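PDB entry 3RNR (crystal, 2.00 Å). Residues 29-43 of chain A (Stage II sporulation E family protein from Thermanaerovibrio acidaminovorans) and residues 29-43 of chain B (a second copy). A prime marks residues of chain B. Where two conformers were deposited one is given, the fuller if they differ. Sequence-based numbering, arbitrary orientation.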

# COMPACT_ATOMS: atom_id res chain seq x y z
N ALA A 29 5.27 -14.58 -2.97
CA ALA A 29 5.46 -13.20 -2.52
C ALA A 29 4.15 -12.40 -2.59
O ALA A 29 3.82 -11.64 -1.66
CB ALA A 29 6.56 -12.52 -3.35
N GLN A 30 3.40 -12.56 -3.68
CA GLN A 30 2.11 -11.88 -3.82
C GLN A 30 1.14 -12.27 -2.71
O GLN A 30 0.44 -11.43 -2.14
CB GLN A 30 1.49 -12.19 -5.20
CG GLN A 30 2.27 -11.55 -6.35
CD GLN A 30 1.98 -12.18 -7.72
OE1 GLN A 30 1.15 -13.08 -7.86
NE2 GLN A 30 2.68 -11.69 -8.74
N ARG A 31 1.07 -13.56 -2.41
CA ARG A 31 0.18 -14.03 -1.36
C ARG A 31 0.59 -13.52 0.02
O ARG A 31 -0.25 -13.18 0.85
CB ARG A 31 0.08 -15.55 -1.40
CG ARG A 31 -0.69 -16.01 -2.65
CD ARG A 31 -0.60 -17.51 -2.93
NE ARG A 31 -1.42 -17.84 -4.10
CZ ARG A 31 -2.72 -18.10 -4.06
NH1 ARG A 31 -3.38 -18.09 -2.91
NH2 ARG A 31 -3.38 -18.38 -5.19
N ALA A 32 1.90 -13.46 0.26
CA ALA A 32 2.42 -12.91 1.52
C ALA A 32 2.07 -11.43 1.65
O ALA A 32 1.64 -10.96 2.71
CB ALA A 32 3.95 -13.10 1.60
N LEU A 33 2.29 -10.68 0.59
CA LEU A 33 2.04 -9.26 0.66
C LEU A 33 0.55 -8.99 0.83
O LEU A 33 0.14 -8.15 1.64
CB LEU A 33 2.62 -8.52 -0.56
CG LEU A 33 2.42 -7.01 -0.42
CD1 LEU A 33 3.64 -6.24 -0.86
CD2 LEU A 33 1.15 -6.54 -1.17
N SER A 34 -0.27 -9.70 0.07
CA SER A 34 -1.72 -9.53 0.14
C SER A 34 -2.27 -9.79 1.53
O SER A 34 -3.08 -9.02 2.06
CB SER A 34 -2.41 -10.46 -0.86
OG SER A 34 -2.10 -10.07 -2.19
N ALA A 35 -1.83 -10.88 2.14
CA ALA A 35 -2.26 -11.21 3.49
C ALA A 35 -1.82 -10.14 4.49
O ALA A 35 -2.58 -9.74 5.38
CB ALA A 35 -1.72 -12.58 3.92
N SER A 36 -0.58 -9.67 4.34
CA SER A 36 -0.03 -8.69 5.26
C SER A 36 -0.79 -7.38 5.22
O SER A 36 -1.12 -6.81 6.25
CB SER A 36 1.44 -8.42 4.92
OG SER A 36 2.18 -9.61 5.11
N VAL A 37 -1.04 -6.90 4.01
CA VAL A 37 -1.75 -5.63 3.86
C VAL A 37 -3.16 -5.72 4.43
O VAL A 37 -3.61 -4.80 5.12
CB VAL A 37 -1.74 -5.15 2.39
CG1 VAL A 37 -2.74 -4.03 2.19
CG2 VAL A 37 -0.34 -4.69 2.01
N GLY A 38 -3.86 -6.82 4.18
CA GLY A 38 -5.18 -6.98 4.76
C GLY A 38 -5.13 -6.89 6.28
O GLY A 38 -5.92 -6.19 6.90
N VAL A 39 -4.19 -7.61 6.89
CA VAL A 39 -4.03 -7.57 8.34
C VAL A 39 -3.75 -6.15 8.82
O VAL A 39 -4.39 -5.67 9.77
CB VAL A 39 -2.92 -8.53 8.81
CG1 VAL A 39 -2.54 -8.27 10.26
CG2 VAL A 39 -3.35 -9.98 8.63
N LEU A 40 -2.80 -5.47 8.18
CA LEU A 40 -2.34 -4.16 8.66
C LEU A 40 -3.42 -3.09 8.52
O LEU A 40 -3.65 -2.29 9.43
CB LEU A 40 -1.07 -3.72 7.94
CG LEU A 40 0.11 -4.66 8.25
CD1 LEU A 40 1.15 -4.61 7.10
CD2 LEU A 40 0.73 -4.35 9.62
N ASP A 41 -4.07 -3.08 7.36
CA ASP A 41 -5.14 -2.13 7.13
C ASP A 41 -6.30 -2.32 8.12
O ASP A 41 -6.97 -1.36 8.48
CB ASP A 41 -5.65 -2.24 5.69
CG ASP A 41 -6.82 -1.31 5.43
OD1 ASP A 41 -6.60 -0.09 5.31
OD2 ASP A 41 -7.95 -1.80 5.35
N ALA A 42 -6.50 -3.56 8.58
CA ALA A 42 -7.56 -3.87 9.54
C ALA A 42 -7.14 -3.62 10.99
O ALA A 42 -7.89 -3.93 11.92
CB ALA A 42 -8.01 -5.32 9.39
N GLY A 43 -5.93 -3.12 11.21
CA GLY A 43 -5.51 -2.76 12.55
C GLY A 43 -4.56 -3.75 13.21
O GLY A 43 -4.22 -3.60 14.38
N ALA B 29 -14.79 -1.18 3.83
CA ALA B 29 -13.59 -0.55 3.29
C ALA B 29 -12.40 -1.49 3.40
O ALA B 29 -11.58 -1.56 2.48
CB ALA B 29 -13.30 0.76 4.00
N GLN B 30 -12.31 -2.25 4.49
CA GLN B 30 -11.20 -3.20 4.64
C GLN B 30 -11.20 -4.25 3.54
O GLN B 30 -10.15 -4.59 3.01
CB GLN B 30 -11.23 -3.88 6.01
CG GLN B 30 -10.85 -2.94 7.13
CD GLN B 30 -11.28 -3.45 8.48
OE1 GLN B 30 -11.84 -4.54 8.61
NE2 GLN B 30 -11.05 -2.64 9.51
N ARG B 31 -12.38 -4.78 3.20
CA ARG B 31 -12.45 -5.79 2.15
C ARG B 31 -12.09 -5.19 0.82
O ARG B 31 -11.41 -5.82 0.01
CB ARG B 31 -13.85 -6.40 2.05
CG ARG B 31 -14.03 -7.60 2.94
CD ARG B 31 -14.58 -7.21 4.28
NE ARG B 31 -14.67 -8.37 5.15
CZ ARG B 31 -14.43 -8.34 6.45
NH1 ARG B 31 -14.10 -7.19 7.03
NH2 ARG B 31 -14.52 -9.45 7.16
N ALA B 32 -12.55 -3.98 0.58
CA ALA B 32 -12.25 -3.31 -0.68
C ALA B 32 -10.75 -3.03 -0.82
O ALA B 32 -10.15 -3.26 -1.87
CB ALA B 32 -13.08 -2.02 -0.82
N LEU B 33 -10.15 -2.49 0.23
CA LEU B 33 -8.74 -2.15 0.18
C LEU B 33 -7.92 -3.43 -0.01
O LEU B 33 -7.07 -3.50 -0.88
CB LEU B 33 -8.35 -1.43 1.48
CG LEU B 33 -6.92 -0.94 1.70
CD1 LEU B 33 -5.91 -2.10 1.84
CD2 LEU B 33 -6.51 0.04 0.60
N SER B 34 -8.19 -4.44 0.81
CA SER B 34 -7.40 -5.67 0.74
C SER B 34 -7.52 -6.36 -0.61
O SER B 34 -6.53 -6.81 -1.18
CB SER B 34 -7.80 -6.64 1.85
OG SER B 34 -6.99 -7.80 1.80
N ALA B 35 -8.74 -6.45 -1.14
CA ALA B 35 -8.92 -7.08 -2.44
C ALA B 35 -8.22 -6.28 -3.56
O ALA B 35 -7.55 -6.85 -4.43
CB ALA B 35 -10.40 -7.29 -2.75
N SER B 36 -8.37 -4.97 -3.54
CA SER B 36 -7.77 -4.14 -4.60
C SER B 36 -6.25 -4.22 -4.59
O SER B 36 -5.62 -4.29 -5.65
CB SER B 36 -8.26 -2.69 -4.52
OG SER B 36 -7.88 -2.07 -3.31
N VAL B 37 -5.65 -4.21 -3.40
CA VAL B 37 -4.19 -4.30 -3.29
C VAL B 37 -3.64 -5.66 -3.75
O VAL B 37 -2.61 -5.73 -4.40
CB VAL B 37 -3.68 -3.95 -1.85
CG1 VAL B 37 -2.21 -4.36 -1.68
CG2 VAL B 37 -3.86 -2.46 -1.58
N GLY B 38 -4.34 -6.74 -3.41
CA GLY B 38 -3.95 -8.04 -3.91
C GLY B 38 -3.86 -8.07 -5.43
O GLY B 38 -2.93 -8.63 -6.00
N VAL B 39 -4.84 -7.46 -6.10
CA VAL B 39 -4.84 -7.41 -7.56
C VAL B 39 -3.71 -6.52 -8.07
O VAL B 39 -2.94 -6.91 -8.95
CB VAL B 39 -6.20 -6.88 -8.10
CG1 VAL B 39 -6.07 -6.45 -9.56
CG2 VAL B 39 -7.29 -7.95 -7.95
N LEU B 40 -3.60 -5.32 -7.52
CA LEU B 40 -2.58 -4.37 -7.96
C LEU B 40 -1.17 -4.91 -7.76
O LEU B 40 -0.30 -4.76 -8.62
CB LEU B 40 -2.73 -3.04 -7.21
CG LEU B 40 -4.08 -2.36 -7.49
CD1 LEU B 40 -4.36 -1.28 -6.46
CD2 LEU B 40 -4.08 -1.81 -8.91
N ASP B 41 -0.94 -5.54 -6.62
CA ASP B 41 0.40 -6.06 -6.32
C ASP B 41 0.79 -7.16 -7.29
O ASP B 41 1.97 -7.40 -7.54
CB ASP B 41 0.47 -6.58 -4.89
CG ASP B 41 1.75 -7.36 -4.63
OD1 ASP B 41 2.81 -6.73 -4.45
OD2 ASP B 41 1.69 -8.60 -4.61
N ALA B 42 -0.22 -7.81 -7.86
CA ALA B 42 0.01 -8.89 -8.82
C ALA B 42 0.10 -8.36 -10.24
O ALA B 42 0.24 -9.13 -11.18
CB ALA B 42 -1.07 -9.97 -8.70
N GLY B 43 0.03 -7.04 -10.40
CA GLY B 43 0.17 -6.41 -11.71
C GLY B 43 -1.13 -6.16 -12.45
O GLY B 43 -1.12 -5.81 -13.63
O HOH W 1 4.40 -8.99 -7.75
O HOH W 2 -0.77 -9.77 -4.66
O HOH W 3 -5.06 -8.60 0.45
O HOH W 4 -9.36 -0.30 8.94

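Two copies of the same helix pack nearly antiparallel, at 157° with axes 8.9 Å apart at closest approach, in a contact made of small residues, an apolar strip and bridging waters, with no direct hydrogen bond between the stretches. The register is close to twofold: Ser34 faces Gly38′ and Gly38 faces Ser34′, with CA atoms of Ser34 and Gly38′ 4.9 Å apart. Glycine suits this place because the serine across the interface crowds the space of a side chain: an ideal CB on Gly38 would clash, 2.8 Å from Ser34′ OG, and one on Gly38′ would be tight, 3.2 Å from Ser34 OG. As built, Ser34 OG lies 3.2 Å from Gly38′ CA.

Val37 and Leu33 point toward the partner helix. Val37 CG1 meets Val37′ CG1 at 3.9 Å and Leu33′ CD1 at 3.7 Å, while Leu33 CD2 approaches Val37′ CG1 at 4.0 Å. These buried, branched side chains fill space without needing polar partners.

Farther out, Asp41′ OD2 lies 3.4 Å from Gln30 CA and 3.5 Å from Gln30 CG; Asp41 OD2 lies 3.6 Å from Gln30′ CG. Burial is tolerable because each aspartate's OD1 is hydrogen-bonded elsewhere in the structure. Each amide end lies against the alanine opposite, Gln30 CD 3.9 Å from Ala42′ CB.

Water supplies the polar links. Water 4 donates to Asp41 O (2.7 Å) and accepts from Gln30′ NE2 (2.9 Å); water 1 donates to Asp41′ O (2.9 Å) but receives only a weak bond from Gln30 NE2 (3.4 Å). Water 3 donates to Ser34 O (2.6 Å) and Ser34′ O (2.8 Å), joining the backbones. Water 2 donates to Ser34 OG (2.8 Å), with Asp41′ OD2 (2.7 Å) and Gly38′ O (2.8 Å) also in reach, though it cannot serve all its acceptors at once. Altogether, 603 Å² is buried, counting both sides.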